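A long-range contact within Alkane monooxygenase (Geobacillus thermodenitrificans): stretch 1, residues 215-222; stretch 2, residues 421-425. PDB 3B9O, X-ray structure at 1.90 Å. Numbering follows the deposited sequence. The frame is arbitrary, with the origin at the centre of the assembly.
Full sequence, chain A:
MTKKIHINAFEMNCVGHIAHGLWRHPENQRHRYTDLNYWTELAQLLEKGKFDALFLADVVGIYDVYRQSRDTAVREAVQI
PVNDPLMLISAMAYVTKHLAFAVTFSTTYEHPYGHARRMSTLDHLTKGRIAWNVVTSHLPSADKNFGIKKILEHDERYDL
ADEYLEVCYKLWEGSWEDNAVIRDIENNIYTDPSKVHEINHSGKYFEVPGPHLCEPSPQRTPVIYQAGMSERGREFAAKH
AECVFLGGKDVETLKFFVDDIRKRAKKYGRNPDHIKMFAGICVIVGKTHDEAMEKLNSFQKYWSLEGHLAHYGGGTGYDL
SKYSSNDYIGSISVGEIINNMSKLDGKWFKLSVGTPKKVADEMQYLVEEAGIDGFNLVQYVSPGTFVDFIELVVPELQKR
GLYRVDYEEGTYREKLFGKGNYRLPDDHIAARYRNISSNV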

ATOM      1  N   GLU A 215     -24.428   7.098  -2.016  1.00 12.75           N
ATOM      2  CA  GLU A 215     -24.504   8.247  -2.903  1.00 11.40           C
ATOM      3  C   GLU A 215     -23.091   8.626  -3.326  1.00 16.77           C
ATOM      4  O   GLU A 215     -22.134   8.225  -2.631  1.00 15.46           O
ATOM      5  N   PRO A 216     -22.952   9.360  -4.468  1.00 18.12           N
ATOM      6  CA  PRO A 216     -21.610   9.822  -4.913  1.00 17.27           C
ATOM      7  C   PRO A 216     -20.792  10.545  -3.807  1.00 19.83           C
ATOM      8  O   PRO A 216     -21.300  11.442  -3.101  1.00 13.73           O
ATOM      9  N   SER A 217     -19.538  10.105  -3.671  1.00 13.94           N
ATOM     10  CA  SER A 217     -18.636  10.632  -2.641  1.00 13.54           C
ATOM     11  C   SER A 217     -17.593  11.474  -3.395  1.00 19.53           C
ATOM     12  O   SER A 217     -17.610  11.435  -4.667  1.00 15.20           O
ATOM     13  N   PRO A 218     -16.712  12.242  -2.679  1.00 14.08           N
ATOM     14  CA  PRO A 218     -15.800  13.189  -3.363  1.00  9.03           C
ATOM     15  C   PRO A 218     -14.943  12.611  -4.497  1.00 12.57           C
ATOM     16  O   PRO A 218     -14.890  13.188  -5.560  1.00 15.17           O
ATOM     17  N   GLN A 219     -14.307  11.467  -4.271  1.00 15.90           N
ATOM     18  CA  GLN A 219     -13.488  10.803  -5.282  1.00 14.41           C
ATOM     19  C   GLN A 219     -14.238   9.791  -6.134  1.00 12.21           C
ATOM     20  O   GLN A 219     -13.716   9.373  -7.185  1.00 15.01           O
ATOM     21  N   ARG A 220     -15.393   9.348  -5.623  1.00 14.71           N
ATOM     22  CA  ARG A 220     -16.166   8.190  -6.088  1.00 22.37           C
ATOM     23  C   ARG A 220     -15.383   6.884  -5.978  1.00 11.18           C
ATOM     24  O   ARG A 220     -15.674   6.096  -5.089  1.00 18.98           O
ATOM     25  N   THR A 221     -14.437   6.631  -6.893  1.00 14.99           N
ATOM     26  CA  THR A 221     -13.506   5.503  -6.783  1.00 16.39           C
ATOM     27  C   THR A 221     -12.305   5.956  -5.909  1.00 15.73           C
ATOM     28  O   THR A 221     -11.731   7.030  -6.156  1.00 13.18           O
ATOM     29  N   PRO A 222     -11.920   5.149  -4.897  1.00 13.59           N
ATOM     30  CA  PRO A 222     -10.688   5.484  -4.113  1.00 12.33           C
ATOM     31  C   PRO A 222      -9.471   5.534  -5.063  1.00 14.10           C
ATOM     32  O   PRO A 222      -9.492   4.899  -6.134  1.00 11.85           O
ATOM     33  N   ASN A 421      -8.600  17.387 -10.497  1.00 18.80           N
ATOM     34  CA  ASN A 421      -8.598  15.958 -10.784  1.00 18.28           C
ATOM     35  C   ASN A 421      -9.026  15.122  -9.586  1.00 23.02           C
ATOM     36  O   ASN A 421      -8.263  14.298  -9.102  1.00 16.72           O
ATOM     37  N   TYR A 422     -10.249  15.348  -9.113  1.00 16.92           N
ATOM     38  CA  TYR A 422     -10.753  14.605  -7.976  1.00 27.55           C
ATOM     39  C   TYR A 422     -11.343  13.269  -8.390  1.00 26.04           C
ATOM     40  O   TYR A 422     -11.344  12.333  -7.609  1.00 17.77           O
ATOM     41  N   ARG A 423     -11.860  13.191  -9.612  1.00 16.52           N
ATOM     42  CA  ARG A 423     -12.285  11.900 -10.150  1.00 27.03           C
ATOM     43  C   ARG A 423     -11.293  11.349 -11.184  1.00 24.16           C
ATOM     44  O   ARG A 423     -10.421  12.089 -11.667  1.00 16.60           O
ATOM     45  N   LEU A 424     -11.369  10.031 -11.418  1.00 15.12           N
ATOM     46  CA  LEU A 424     -10.518   9.315 -12.364  1.00 17.24           C
ATOM     47  C   LEU A 424     -10.496   9.996 -13.748  1.00 26.58           C
ATOM     48  O   LEU A 424     -11.553  10.451 -14.230  1.00 19.71           O
ATOM     49  N   PRO A 425      -9.306  10.061 -14.392  1.00 20.88           N
ATOM     50  CA  PRO A 425      -9.257  10.819 -15.663  1.00 21.85           C
ATOM     51  C   PRO A 425      -9.970  10.074 -16.765  1.00 21.27           C
ATOM     52  O   PRO A 425     -10.290   8.884 -16.600  1.00 20.55           O
TER

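Both stretches are irregular loop, so their contact cannot rest on strand or helix pairing and is carried by individual side chains and a few backbone carbonyls. The backbones come closest at Gln219 and Arg423, whose CA atoms lie 5.1 Å apart, and the two stretches together bury 337 Å². Arg423 accounts for the largest share, 95 Å².

The CA-to-CB bond of Arg423 points sideways to stretch 1, yet the end of the side chain comes nearer. Its chi1 is m (-80°), chi2 lies between wells at 139°, and chi3 is t (-166°), so the chain runs out along the Ser217-Pro218-Gln219 backbone, with Arg423 CG passing 3.5 Å from Gln219 O. This path places two guanidinium nitrogens at successive carbonyls. Arg423 NH2 donates to Ser217 O at 2.8 Å with an N-H...O angle of 136°, and Arg423 NE donates to Pro218 O at 3.2 Å with a straighter angle of 156°. Both oxygens lie at the edge of the guanidinium, near its plane, where its N-H groups are directed. The off-well chi2 occurs together with both hydrogen bonds. Ser217 O also accepts a weak hydrogen bond from Arg220 N at 3.2 Å, so this carbonyl is shared between Arg423 and a turn within stretch 1. Pro216, whose CA-to-CB bond points toward stretch 2, adds a looser contact, its CB 4.2 Å from Arg423 NH2.

The CA-to-CB bond of Arg220 also points toward stretch 2. With chi1 m (-70°), chi2 t (-178°) and chi3 t (171°), the side chain is extended through its aliphatic part before chi4 turns to -93°. Arg220 NE sits over one face of the Arg423 guanidinium, 3.3 Å from Arg423 NH1. Both atoms are donors and both groups carry like charge, so this proximity is no hydrogen bond; the NE, NH1 and NH2 of Arg220 are satisfied elsewhere in the structure.

At the next step along each stretch the packing becomes apolar. The CA-to-CB bonds of Thr221 and Leu424 both point toward the opposing stretch, and Thr221 CB meets Leu424 CD2 at 3.6 Å. Thr221 adopts m (-60°), whereas Leu424 is off-well at both chi1 (-109°) and chi2 (4°), an unusual leucine conformation that nevertheless brings CD2 to the threonine.

The CA-to-CB bond of Tyr422 points sideways, with chi1 p (43°) and chi2 87°. Tyr422 CD1 approaches Pro218 O to 3.8 Å, the oxygen lying oblique to the ring, while the hydroxyl extends beyond this contact. Pro218 itself directs its CB away, and its nearest side-chain atom, Pro218 CB, is 5.8 Å from Arg423 NH2, so it contributes through its carbonyl. Gln219 is m at chi1 (-67°); its CA-to-CB bond points away overall, though Gln219 CB still comes within 3.9 Å of Tyr422 O. Gln219 CA makes a C-H...O contact with Tyr422 O at 3.5 Å, with 146° at the hydrogen.

One water completes the junction: it donates to Gln219 O at 2.9 Å and accepts from Leu424 N at 2.8 Å, bridging the two backbones beside Arg423.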

ATOM      1  CB  GLU A 215     -25.208   9.411  -2.235  1.00  8.49           C
ATOM      2  CG  GLU A 215     -24.371  10.141  -1.115  1.00 19.78           C
ATOM      3  CD  GLU A 215     -25.199  11.247  -0.478  1.00 20.64           C
ATOM      4  OE1 GLU A 215     -25.149  12.365  -1.042  1.00 17.09           O
ATOM      5  OE2 GLU A 215     -25.903  10.996   0.556  1.00 13.05           O
ATOM      6  CB  PRO A 216     -21.905  10.743  -6.109  1.00 12.12           C
ATOM      7  CG  PRO A 216     -23.214  10.226  -6.666  1.00 16.85           C
ATOM      8  CD  PRO A 216     -24.015   9.731  -5.432  1.00 13.85           C
ATOM      9  CB  SER A 217     -18.035   9.467  -1.883  1.00 16.32           C
ATOM     10  OG  SER A 217     -17.238   8.677  -2.783  1.00 14.16           O
ATOM     11  CB  PRO A 218     -14.935  13.735  -2.193  1.00 13.32           C
ATOM     12  CG  PRO A 218     -15.905  13.714  -1.060  1.00 14.03           C
ATOM     13  CD  PRO A 218     -16.519  12.339  -1.205  1.00 12.25           C
ATOM     14  CB  GLN A 219     -12.350  10.071  -4.593  1.00 13.74           C
ATOM     15  CG  GLN A 219     -11.356  10.994  -3.929  1.00 17.29           C
ATOM     16  CD  GLN A 219     -10.141  10.267  -3.377  1.00 15.66           C
ATOM     17  OE1 GLN A 219     -10.255   9.408  -2.506  1.00 18.86           O
ATOM     18  NE2 GLN A 219      -8.991  10.653  -3.827  1.00  6.77           N
ATOM     19  CB  ARG A 220     -16.788   8.382  -7.498  1.00 14.81           C
ATOM     20  CG  ARG A 220     -17.973   9.413  -7.601  1.00 10.76           C
ATOM     21  CD  ARG A 220     -18.400   9.331  -9.084  1.00 20.97           C
ATOM     22  NE  ARG A 220     -19.627  10.026  -9.449  1.00 15.52           N
ATOM     23  CZ  ARG A 220     -20.830   9.459  -9.471  1.00 13.19           C
ATOM     24  NH1 ARG A 220     -20.982   8.196  -9.102  1.00 12.27           N
ATOM     25  NH2 ARG A 220     -21.890  10.167  -9.869  1.00 17.68           N
ATOM     26  CB  THR A 221     -13.042   5.017  -8.179  1.00 16.06           C
ATOM     27  OG1 THR A 221     -14.186   4.597  -8.941  1.00 13.54           O
ATOM     28  CG2 THR A 221     -11.993   3.915  -8.088  1.00 15.14           C
ATOM     29  CB  PRO A 222     -10.535   4.293  -3.156  1.00 11.55           C
ATOM     30  CG  PRO A 222     -11.886   3.671  -3.069  1.00 19.82           C
ATOM     31  CD  PRO A 222     -12.529   3.893  -4.446  1.00 15.21           C
ATOM     32  CB  ASN A 421      -7.229  15.492 -11.299  1.00 27.62           C
ATOM     33  CG  ASN A 421      -6.889  16.080 -12.632  1.00 37.86           C
ATOM     34  OD1 ASN A 421      -7.640  15.911 -13.579  1.00 39.05           O
ATOM     35  ND2 ASN A 421      -5.780  16.813 -12.709  1.00 26.16           N
ATOM     36  CB  TYR A 422     -11.764  15.417  -7.158  1.00 16.89           C
ATOM     37  CG  TYR A 422     -12.764  16.185  -7.982  1.00 25.54           C
ATOM     38  CD1 TYR A 422     -13.950  15.585  -8.400  1.00 37.76           C
ATOM     39  CD2 TYR A 422     -12.531  17.518  -8.327  1.00 26.78           C
ATOM     40  CE1 TYR A 422     -14.881  16.286  -9.165  1.00 40.66           C
ATOM     41  CE2 TYR A 422     -13.457  18.241  -9.066  1.00 23.98           C
ATOM     42  CZ  TYR A 422     -14.626  17.614  -9.489  1.00 32.66           C
ATOM     43  OH  TYR A 422     -15.556  18.309 -10.231  1.00 43.82           O
ATOM     44  CB  ARG A 423     -13.733  11.954 -10.649  1.00 26.75           C
ATOM     45  CG  ARG A 423     -14.716  11.823  -9.444  1.00 31.58           C
ATOM     46  CD  ARG A 423     -15.948  12.741  -9.490  1.00 44.33           C
ATOM     47  NE  ARG A 423     -16.636  12.782  -8.183  1.00 35.94           N
ATOM     48  CZ  ARG A 423     -17.941  13.021  -8.012  1.00 37.58           C
ATOM     49  NH1 ARG A 423     -18.749  13.213  -9.059  1.00 22.42           N
ATOM     50  NH2 ARG A 423     -18.448  13.040  -6.789  1.00 21.00           N
ATOM     51  CB  LEU A 424     -11.078   7.911 -12.526  1.00 16.03           C
ATOM     52  CG  LEU A 424     -10.408   6.635 -11.991  1.00 33.90           C
ATOM     53  CD1 LEU A 424      -9.142   6.804 -11.170  1.00 21.48           C
ATOM     54  CD2 LEU A 424     -11.377   5.653 -11.338  1.00 17.75           C
ATOM     55  CB  PRO A 425      -7.765  10.939 -15.941  1.00 20.40           C
ATOM     56  CG  PRO A 425      -7.156   9.729 -15.288  1.00 19.54           C
ATOM     57  CD  PRO A 425      -7.990   9.526 -14.016  1.00 21.98           C
TER
HETATM   58  O   HOH W   1     -13.500   8.823 -10.045  1.00 15.97           O